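Local coordinates for DUF5063 domain-containing protein (PDB 3NRH), which is of unknown function but forms a predominantly helical, two-chain assembly of the DUF5063 family in Bacteroides fragilis, at residues V19-F23 with I45-L49; F23-E28 with I119-K124; L79-A84 with S113-A117. All coordinates share one frame; numbering follows the deposited sequence.

Interaction 1: residues V19-F23 with I45-L49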
loop_
_atom_site.group_PDB
_atom_site.type_symbol
_atom_site.label_atom_id
_atom_site.label_comp_id
_atom_site.label_asym_id
_atom_site.label_seq_id
_atom_site.Cartn_x
_atom_site.Cartn_y
_atom_site.Cartn_z
ATOM N N VAL A 19 -5.038 12.681 -4.884
ATOM C CA VAL A 19 -4.952 11.857 -3.680
ATOM C C VAL A 19 -4.181 12.580 -2.576
ATOM O O VAL A 19 -4.483 12.416 -1.395
ATOM C CB VAL A 19 -4.292 10.481 -3.964
ATOM C CG1 VAL A 19 -2.880 10.669 -4.477
ATOM C CG2 VAL A 19 -4.312 9.623 -2.694
ATOM N N ALA A 20 -3.188 13.379 -2.962
ATOM C CA ALA A 20 -2.399 14.126 -1.984
ATOM C C ALA A 20 -3.313 15.086 -1.213
ATOM O O ALA A 20 -3.220 15.207 0.009
ATOM C CB ALA A 20 -1.287 14.903 -2.687
ATOM N N ALA A 21 -4.201 15.765 -1.932
ATOM C CA ALA A 21 -5.127 16.698 -1.299
ATOM C C ALA A 21 -6.113 15.946 -0.406
ATOM O O ALA A 21 -6.445 16.403 0.692
ATOM C CB ALA A 21 -5.882 17.502 -2.368
ATOM N N GLU A 22 -6.588 14.796 -0.877
ATOM C CA GLU A 22 -7.522 13.995 -0.090
ATOM C C GLU A 22 -6.840 13.537 1.195
ATOM O O GLU A 22 -7.457 13.513 2.261
ATOM C CB GLU A 22 -7.990 12.775 -0.893
ATOM C CG GLU A 22 -8.708 13.131 -2.191
ATOM C CD GLU A 22 -10.185 13.410 -2.003
ATOM O OE1 GLU A 22 -10.542 14.185 -1.091
ATOM O OE2 GLU A 22 -10.993 12.855 -2.779
ATOM N N PHE A 23 -5.566 13.170 1.087
ATOM C CA PHE A 23 -4.785 12.719 2.240
ATOM C C PHE A 23 -4.628 13.854 3.260
ATOM O O PHE A 23 -4.899 13.679 4.449
ATOM C CB PHE A 23 -3.396 12.248 1.775
ATOM C CG PHE A 23 -2.428 11.980 2.902
ATOM C CD1 PHE A 23 -2.573 10.854 3.712
ATOM C CD2 PHE A 23 -1.361 12.845 3.138
ATOM C CE1 PHE A 23 -1.661 10.591 4.744
ATOM C CE2 PHE A 23 -0.443 12.592 4.166
ATOM C CZ PHE A 23 -0.595 11.462 4.969
ATOM N N ILE A 45 -6.423 5.261 1.837
ATOM C CA ILE A 45 -5.734 6.412 1.259
ATOM C C ILE A 45 -4.229 6.185 1.085
ATOM O O ILE A 45 -3.669 6.509 0.042
ATOM C CB ILE A 45 -5.937 7.689 2.118
ATOM C CG1 ILE A 45 -7.420 8.059 2.167
ATOM C CG2 ILE A 45 -5.142 8.847 1.523
ATOM C CD1 ILE A 45 -7.727 9.226 3.079
ATOM N N LEU A 46 -3.572 5.611 2.091
ATOM C CA LEU A 46 -2.130 5.394 2.001
ATOM C C LEU A 46 -1.658 4.564 0.808
ATOM O O LEU A 46 -0.721 4.959 0.115
ATOM C CB LEU A 46 -1.595 4.785 3.301
ATOM C CG LEU A 46 -1.685 5.683 4.543
ATOM C CD1 LEU A 46 -1.069 4.957 5.724
ATOM C CD2 LEU A 46 -0.967 6.995 4.301
ATOM N N PRO A 47 -2.288 3.405 0.547
ATOM C CA PRO A 47 -1.810 2.634 -0.607
ATOM C C PRO A 47 -2.005 3.365 -1.932
ATOM O O PRO A 47 -1.201 3.220 -2.855
ATOM C CB PRO A 47 -2.612 1.330 -0.519
ATOM C CG PRO A 47 -3.873 1.735 0.198
ATOM C CD PRO A 47 -3.364 2.691 1.259
ATOM N N LEU A 48 -3.068 4.154 -2.026
ATOM C CA LEU A 48 -3.322 4.901 -3.251
ATOM C C LEU A 48 -2.290 6.017 -3.386
ATOM O O LEU A 48 -1.819 6.307 -4.484
ATOM C CB LEU A 48 -4.734 5.492 -3.239
ATOM C CG LEU A 48 -5.143 6.238 -4.517
ATOM C CD1 LEU A 48 -4.996 5.337 -5.735
ATOM C CD2 LEU A 48 -6.571 6.717 -4.374
ATOM N N LEU A 49 -1.940 6.641 -2.265
ATOM C CA LEU A 49 -0.955 7.715 -2.271
ATOM C C LEU A 49 0.406 7.160 -2.696
ATOM O O LEU A 49 1.125 7.781 -3.485
ATOM C CB LEU A 49 -0.864 8.357 -0.880
ATOM C CG LEU A 49 0.105 9.528 -0.679
ATOM C CD1 LEU A 49 -0.280 10.696 -1.573
ATOM C CD2 LEU A 49 0.083 9.956 0.787
#
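Leu49 illustrates how one branched side chain can divide its two methyls between neighbours on a facing helix, here the Phe23 ring and Val19. Leu49 CD2 sits over one face of the Phe23 ring, 4.0 Å from the ring centroid and only 14° off the normal, a CH-pi contact; Leu49 CD1 turns instead to Val19, 3.9 Å from CG1 of that residue. Leu49 CG lies anti to the backbone N (chi1 -179°), which swings both methyls across the gap between the helices. The Phe23 ring is met from other directions too: Ile45 CG2 lies at its edge and 3.8 Å from Phe23 CB, while Leu46 CD2 comes obliquely to within 3.7 Å of Phe23 CE1. Val19 presses CG2 against the backbone of the other helix, 3.8 Å from Leu49 N.

The loose side is that of Glu22, which is exposed and whose side chain comes no nearer than 5.3 Å to helix 45-49; its CB points toward that helix, but its carboxylate leads away. Leu48 is a partly exposed margin, its CG 3.9 Å from Val19 CG2.

The axes run nearly antiparallel, at 150°, and 9.8 Å apart. Helix 112-131 covers Ala20 through Ile123 and Ile127, helix 135-169 receives Leu46 against Leu157, Met161 and Leu164, and Leu48 packs on Leu51 of the second subunit.

Interaction 2: residues F23-E28 with I119-K124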
loop_
_atom_site.group_PDB
_atom_site.type_symbol
_atom_site.label_atom_id
_atom_site.label_comp_id
_atom_site.label_asym_id
_atom_site.label_seq_id
_atom_site.Cartn_x
_atom_site.Cartn_y
_atom_site.Cartn_z
ATOM N N PHE A 23 -5.566 13.170 1.087
ATOM C CA PHE A 23 -4.785 12.719 2.240
ATOM C C PHE A 23 -4.628 13.854 3.260
ATOM O O PHE A 23 -4.899 13.679 4.449
ATOM C CB PHE A 23 -3.396 12.248 1.775
ATOM C CG PHE A 23 -2.428 11.980 2.902
ATOM C CD1 PHE A 23 -2.573 10.854 3.712
ATOM C CD2 PHE A 23 -1.361 12.845 3.138
ATOM C CE1 PHE A 23 -1.661 10.591 4.744
ATOM C CE2 PHE A 23 -0.443 12.592 4.166
ATOM C CZ PHE A 23 -0.595 11.462 4.969
ATOM N N CYS A 24 -4.191 15.020 2.797
ATOM C CA CYS A 24 -4.012 16.147 3.706
ATOM C C CYS A 24 -5.336 16.558 4.343
ATOM O O CYS A 24 -5.389 16.834 5.539
ATOM C CB CYS A 24 -3.384 17.334 2.973
ATOM S SG CYS A 24 -1.658 17.051 2.503
ATOM N N ALA A 25 -6.403 16.581 3.552
ATOM C CA ALA A 25 -7.715 16.963 4.071
ATOM C C ALA A 25 -8.201 15.976 5.126
ATOM O O ALA A 25 -8.784 16.372 6.138
ATOM C CB ALA A 25 -8.726 17.056 2.928
ATOM N N PHE A 26 -7.965 14.689 4.888
ATOM C CA PHE A 26 -8.382 13.658 5.831
ATOM C C PHE A 26 -7.724 13.845 7.197
ATOM O O PHE A 26 -8.396 13.821 8.226
ATOM C CB PHE A 26 -8.028 12.268 5.297
ATOM C CG PHE A 26 -8.479 11.150 6.193
ATOM C CD1 PHE A 26 -9.832 10.868 6.340
ATOM C CD2 PHE A 26 -7.556 10.401 6.917
ATOM C CE1 PHE A 26 -10.263 9.856 7.196
ATOM C CE2 PHE A 26 -7.978 9.386 7.777
ATOM C CZ PHE A 26 -9.330 9.116 7.916
ATOM N N LEU A 27 -6.405 14.020 7.206
ATOM C CA LEU A 27 -5.684 14.202 8.459
ATOM C C LEU A 27 -6.081 15.502 9.147
ATOM O O LEU A 27 -6.158 15.566 10.372
ATOM C CB LEU A 27 -4.175 14.198 8.217
ATOM C CG LEU A 27 -3.569 12.911 7.659
ATOM C CD1 LEU A 27 -2.046 13.053 7.642
ATOM C CD2 LEU A 27 -3.996 11.715 8.510
ATOM N N GLU A 28 -6.341 16.534 8.352
ATOM C CA GLU A 28 -6.730 17.827 8.900
ATOM C C GLU A 28 -8.104 17.791 9.571
ATOM O O GLU A 28 -8.403 18.617 10.427
ATOM C CB GLU A 28 -6.711 18.881 7.789
ATOM C CG GLU A 28 -5.297 19.264 7.343
ATOM C CD GLU A 28 -5.261 19.918 5.974
ATOM O OE1 GLU A 28 -6.337 20.113 5.364
ATOM O OE2 GLU A 28 -4.149 20.237 5.501
ATOM N N ILE A 119 4.870 12.617 6.959
ATOM C CA ILE A 119 4.465 12.460 5.560
ATOM C C ILE A 119 3.677 13.706 5.155
ATOM O O ILE A 119 3.887 14.269 4.079
ATOM C CB ILE A 119 3.592 11.195 5.385
ATOM C CG1 ILE A 119 4.417 9.952 5.739
ATOM C CG2 ILE A 119 3.061 11.104 3.957
ATOM C CD1 ILE A 119 3.590 8.677 5.817
ATOM N N TYR A 120 2.786 14.137 6.041
ATOM C CA TYR A 120 1.961 15.322 5.819
ATOM C C TYR A 120 2.828 16.546 5.511
ATOM O O TYR A 120 2.499 17.343 4.633
ATOM C CB TYR A 120 1.102 15.588 7.063
ATOM C CG TYR A 120 0.272 16.856 7.013
ATOM C CD1 TYR A 120 -0.999 16.865 6.431
ATOM C CD2 TYR A 120 0.752 18.042 7.564
ATOM C CE1 TYR A 120 -1.771 18.034 6.400
ATOM C CE2 TYR A 120 -0.008 19.212 7.540
ATOM C CZ TYR A 120 -1.267 19.203 6.956
ATOM O OH TYR A 120 -2.007 20.368 6.917
ATOM N N GLN A 121 3.935 16.705 6.233
ATOM C CA GLN A 121 4.802 17.848 5.990
ATOM C C GLN A 121 5.231 17.907 4.528
ATOM O O GLN A 121 5.186 18.966 3.905
ATOM C CB GLN A 121 6.036 17.796 6.890
ATOM C CG GLN A 121 6.856 19.079 6.875
ATOM C CD GLN A 121 8.043 19.019 7.815
ATOM O OE1 GLN A 121 7.923 18.566 8.953
ATOM N NE2 GLN A 121 9.196 19.488 7.348
ATOM N N ASP A 122 5.654 16.780 3.973
ATOM C CA ASP A 122 6.075 16.783 2.573
ATOM C C ASP A 122 4.913 16.938 1.599
ATOM O O ASP A 122 5.002 17.705 0.643
ATOM C CB ASP A 122 6.854 15.514 2.235
ATOM C CG ASP A 122 8.359 15.734 2.264
ATOM O OD1 ASP A 122 8.852 16.615 1.519
ATOM O OD2 ASP A 122 9.048 15.031 3.026
ATOM N N ILE A 123 3.820 16.226 1.842
ATOM C CA ILE A 123 2.672 16.302 0.936
ATOM C C ILE A 123 1.981 17.667 0.970
ATOM O O ILE A 123 1.680 18.242 -0.077
ATOM C CB ILE A 123 1.633 15.207 1.260
ATOM C CG1 ILE A 123 2.315 13.833 1.280
ATOM C CG2 ILE A 123 0.515 15.218 0.209
ATOM C CD1 ILE A 123 2.996 13.465 -0.026
ATOM N N LYS A 124 1.737 18.188 2.171
ATOM C CA LYS A 124 1.067 19.482 2.321
ATOM C C LYS A 124 1.866 20.634 1.709
ATOM O O LYS A 124 1.296 21.520 1.065
ATOM C CB LYS A 124 0.808 19.771 3.802
ATOM C CG LYS A 124 0.076 21.088 4.079
ATOM C CD LYS A 124 -1.339 21.088 3.510
ATOM C CE LYS A 124 -2.088 22.364 3.891
ATOM N NZ LYS A 124 -3.515 22.334 3.440
#
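A buried helix-helix interface closed by a polar cluster joins the C-terminal part of helix 11-28 to helix 112-131, and Glu28 with Tyr120 and Lys124 forms that cluster. A single carboxylate oxygen serves both donors. Glu28 OE2 accepts a short hydrogen bond of 2.6 Å from Tyr120 OH through its anti lone pair, and Lys124 NZ reaches the same OE2 at 3.0 Å in a salt bridge, from the syn side and 19° out of the carboxylate plane. Two bonds from different directions should fix the rotation of the carboxylate, which stands nearly upright to the phenol ring, their planes 79° apart. The nearby ammonium would be expected to stabilise the negative charge of Glu28.

Lys124 reaches this point by a bend at chi2 (65°); its CB covers one face of the phenol ring, over the centre, while NZ shares the acceptor of the hydroxyl. Behind the polar group the interface is apolar. Cys24 SG approaches the Tyr120 ring obliquely, 4.7 Å from SG to the ring centroid, in a sulfur-aromatic contact, and also lies 3.7 Å from Ile123 CG2. The Leu27 side chain slides past that of Tyr120 in the opposite direction, Leu27 CD1 4.1 Å from Tyr120 CB, and Phe23 CZ meets Ile119 CG2 at 3.8 Å.

Lys124 has a second partner in Tyr70, by cation-pi, and Leu79 of helix 73-87 packs on both Leu27 and Tyr120. An apolar helix-helix seam with a salt bridge at its margin is common in predominantly helical proteins.

Interaction 3: residues L79-A84 with S113-A117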
loop_
_atom_site.group_PDB
_atom_site.type_symbol
_atom_site.label_atom_id
_atom_site.label_comp_id
_atom_site.label_asym_id
_atom_site.label_seq_id
_atom_site.Cartn_x
_atom_site.Cartn_y
_atom_site.Cartn_z
ATOM N N LEU A 79 -1.122 18.893 14.635
ATOM C CA LEU A 79 -1.591 17.721 13.902
ATOM C C LEU A 79 -1.128 16.438 14.578
ATOM O O LEU A 79 -1.916 15.510 14.769
ATOM C CB LEU A 79 -1.078 17.734 12.460
ATOM C CG LEU A 79 -1.388 16.464 11.653
ATOM C CD1 LEU A 79 -2.892 16.293 11.505
ATOM C CD2 LEU A 79 -0.731 16.552 10.291
ATOM N N ARG A 80 0.153 16.381 14.930
ATOM C CA ARG A 80 0.693 15.193 15.578
ATOM C C ARG A 80 -0.073 14.862 16.851
ATOM O O ARG A 80 -0.456 13.711 17.078
ATOM C CB ARG A 80 2.175 15.382 15.906
ATOM C CG ARG A 80 2.800 14.177 16.610
ATOM C CD ARG A 80 4.254 14.446 17.016
ATOM N NE ARG A 80 4.369 15.510 18.012
ATOM C CZ ARG A 80 3.970 15.403 19.276
ATOM N NH1 ARG A 80 3.425 14.273 19.715
ATOM N NH2 ARG A 80 4.114 16.429 20.105
ATOM N N ILE A 81 -0.300 15.874 17.682
ATOM C CA ILE A 81 -1.018 15.672 18.930
ATOM C C ILE A 81 -2.447 15.185 18.704
ATOM O O ILE A 81 -2.925 14.305 19.422
ATOM C CB ILE A 81 -1.026 16.968 19.775
ATOM C CG1 ILE A 81 0.406 17.289 20.219
ATOM C CG2 ILE A 81 -1.934 16.803 20.984
ATOM C CD1 ILE A 81 0.558 18.622 20.923
ATOM N N ASN A 82 -3.135 15.742 17.712
ATOM C CA ASN A 82 -4.503 15.318 17.434
ATOM C C ASN A 82 -4.545 13.868 16.966
ATOM O O ASN A 82 -5.421 13.103 17.365
ATOM C CB ASN A 82 -5.152 16.219 16.378
ATOM C CG ASN A 82 -5.348 17.638 16.872
ATOM O OD1 ASN A 82 -5.697 17.853 18.034
ATOM N ND2 ASN A 82 -5.139 18.609 15.995
ATOM N N LEU A 83 -3.594 13.489 16.121
ATOM C CA LEU A 83 -3.552 12.122 15.627
ATOM C C LEU A 83 -3.229 11.178 16.775
ATOM O O LEU A 83 -3.797 10.088 16.877
ATOM C CB LEU A 83 -2.505 11.985 14.517
ATOM C CG LEU A 83 -2.787 12.851 13.282
ATOM C CD1 LEU A 83 -1.736 12.593 12.217
ATOM C CD2 LEU A 83 -4.181 12.533 12.744
ATOM N N ALA A 84 -2.320 11.604 17.644
ATOM C CA ALA A 84 -1.936 10.787 18.787
ATOM C C ALA A 84 -3.146 10.555 19.692
ATOM O O ALA A 84 -3.325 9.466 20.228
ATOM C CB ALA A 84 -0.802 11.467 19.564
ATOM N N SER A 113 1.320 8.529 14.748
ATOM C CA SER A 113 1.040 9.958 14.652
ATOM C C SER A 113 2.225 10.758 14.111
ATOM O O SER A 113 2.042 11.672 13.309
ATOM C CB SER A 113 0.621 10.504 16.022
ATOM O OG SER A 113 1.638 10.294 16.982
ATOM N N GLU A 114 3.439 10.412 14.536
ATOM C CA GLU A 114 4.620 11.123 14.071
ATOM C C GLU A 114 4.894 10.805 12.609
ATOM O O GLU A 114 5.247 11.695 11.838
ATOM C CB GLU A 114 5.841 10.765 14.923
ATOM C CG GLU A 114 7.007 11.715 14.718
ATOM C CD GLU A 114 8.190 11.393 15.609
ATOM O OE1 GLU A 114 7.975 11.123 16.809
ATOM O OE2 GLU A 114 9.335 11.425 15.110
ATOM N N ASP A 115 4.739 9.537 12.231
ATOM C CA ASP A 115 4.946 9.129 10.842
ATOM C C ASP A 115 3.987 9.891 9.930
ATOM O O ASP A 115 4.395 10.440 8.900
ATOM C CB ASP A 115 4.681 7.630 10.650
ATOM C CG ASP A 115 5.760 6.755 11.254
ATOM O OD1 ASP A 115 6.952 6.981 10.960
ATOM O OD2 ASP A 115 5.411 5.823 12.013
ATOM N N LEU A 116 2.709 9.906 10.300
ATOM C CA LEU A 116 1.707 10.593 9.495
ATOM C C LEU A 116 1.979 12.089 9.396
ATOM O O LEU A 116 1.860 12.670 8.319
ATOM C CB LEU A 116 0.302 10.342 10.055
ATOM C CG LEU A 116 -0.176 8.891 9.947
ATOM C CD1 LEU A 116 -1.532 8.738 10.637
ATOM C CD2 LEU A 116 -0.271 8.490 8.480
ATOM N N ALA A 117 2.351 12.712 10.512
ATOM C CA ALA A 117 2.644 14.141 10.499
ATOM C C ALA A 117 3.862 14.413 9.613
ATOM O O ALA A 117 3.905 15.418 8.900
ATOM C CB ALA A 117 2.887 14.644 11.926
HETATM O O HOH W 1 3.426 11.431 18.769
#
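Ser113 OG is gripped by more than one group: a water lies 2.8 Å from it and donates to it, and Asp91 OD2 is a further hydrogen-bonding partner. The same water accepts from Arg80 NH1 at 3.0 Å, bridging the helices. The Arg80 chain bends at chi3 (64°), NH1 is the guanidinium atom that reaches the water, and NH2 is held by a salt bridge to Glu77.

Beneath this polar rim, Ser113 CB lies 3.5 Å from Arg80 O and equally near Ala84 N, resting on the backbone of helix 73-87, and Ala84 CB meets Ser113 OG at 3.7 Å. The small side chains of Ala84 and Ser113 are consistent with an axis separation of 8.5 Å in the pair, whose directions differ by 139°. In the chain, antiparallel strands 92-94 and 109-111, with an unmodelled stretch between them, lie between these helices.

Farther into the core, the Leu83 and Leu116 side chains cross at about a right angle, with Leu83 CD1 3.7 Å from Leu116 CB. Ala117 CB lies 4.1 Å from Arg80 CB, and Leu79 CD2 4.2 Å from Ala117 CA. Phe38 of helix 35-54 touches both Leu83 and Leu116.

The three contacts form one continuous helical core. Interactions 1 and 2 share helix 11-28 and the residue Phe23, with centres about 9 Å apart; interactions 2 and 3 share helix 112-131, their centres about 10 Å apart, while those of 1 and 3 are separated by about 16 Å. Along the chain the segments of 1 and 2 alternate, interaction 3 is nested within the loop closed by 2, and 1 closes before 3 opens. Direct packing joins neighbours: Ile45 on Phe26 between 1 and 2, and Leu27 CD1 on Leu116 O between 2 and 3. Helix 11-28 packs against both helix 35-54 and helix 112-131, tying early and late parts of the chain together.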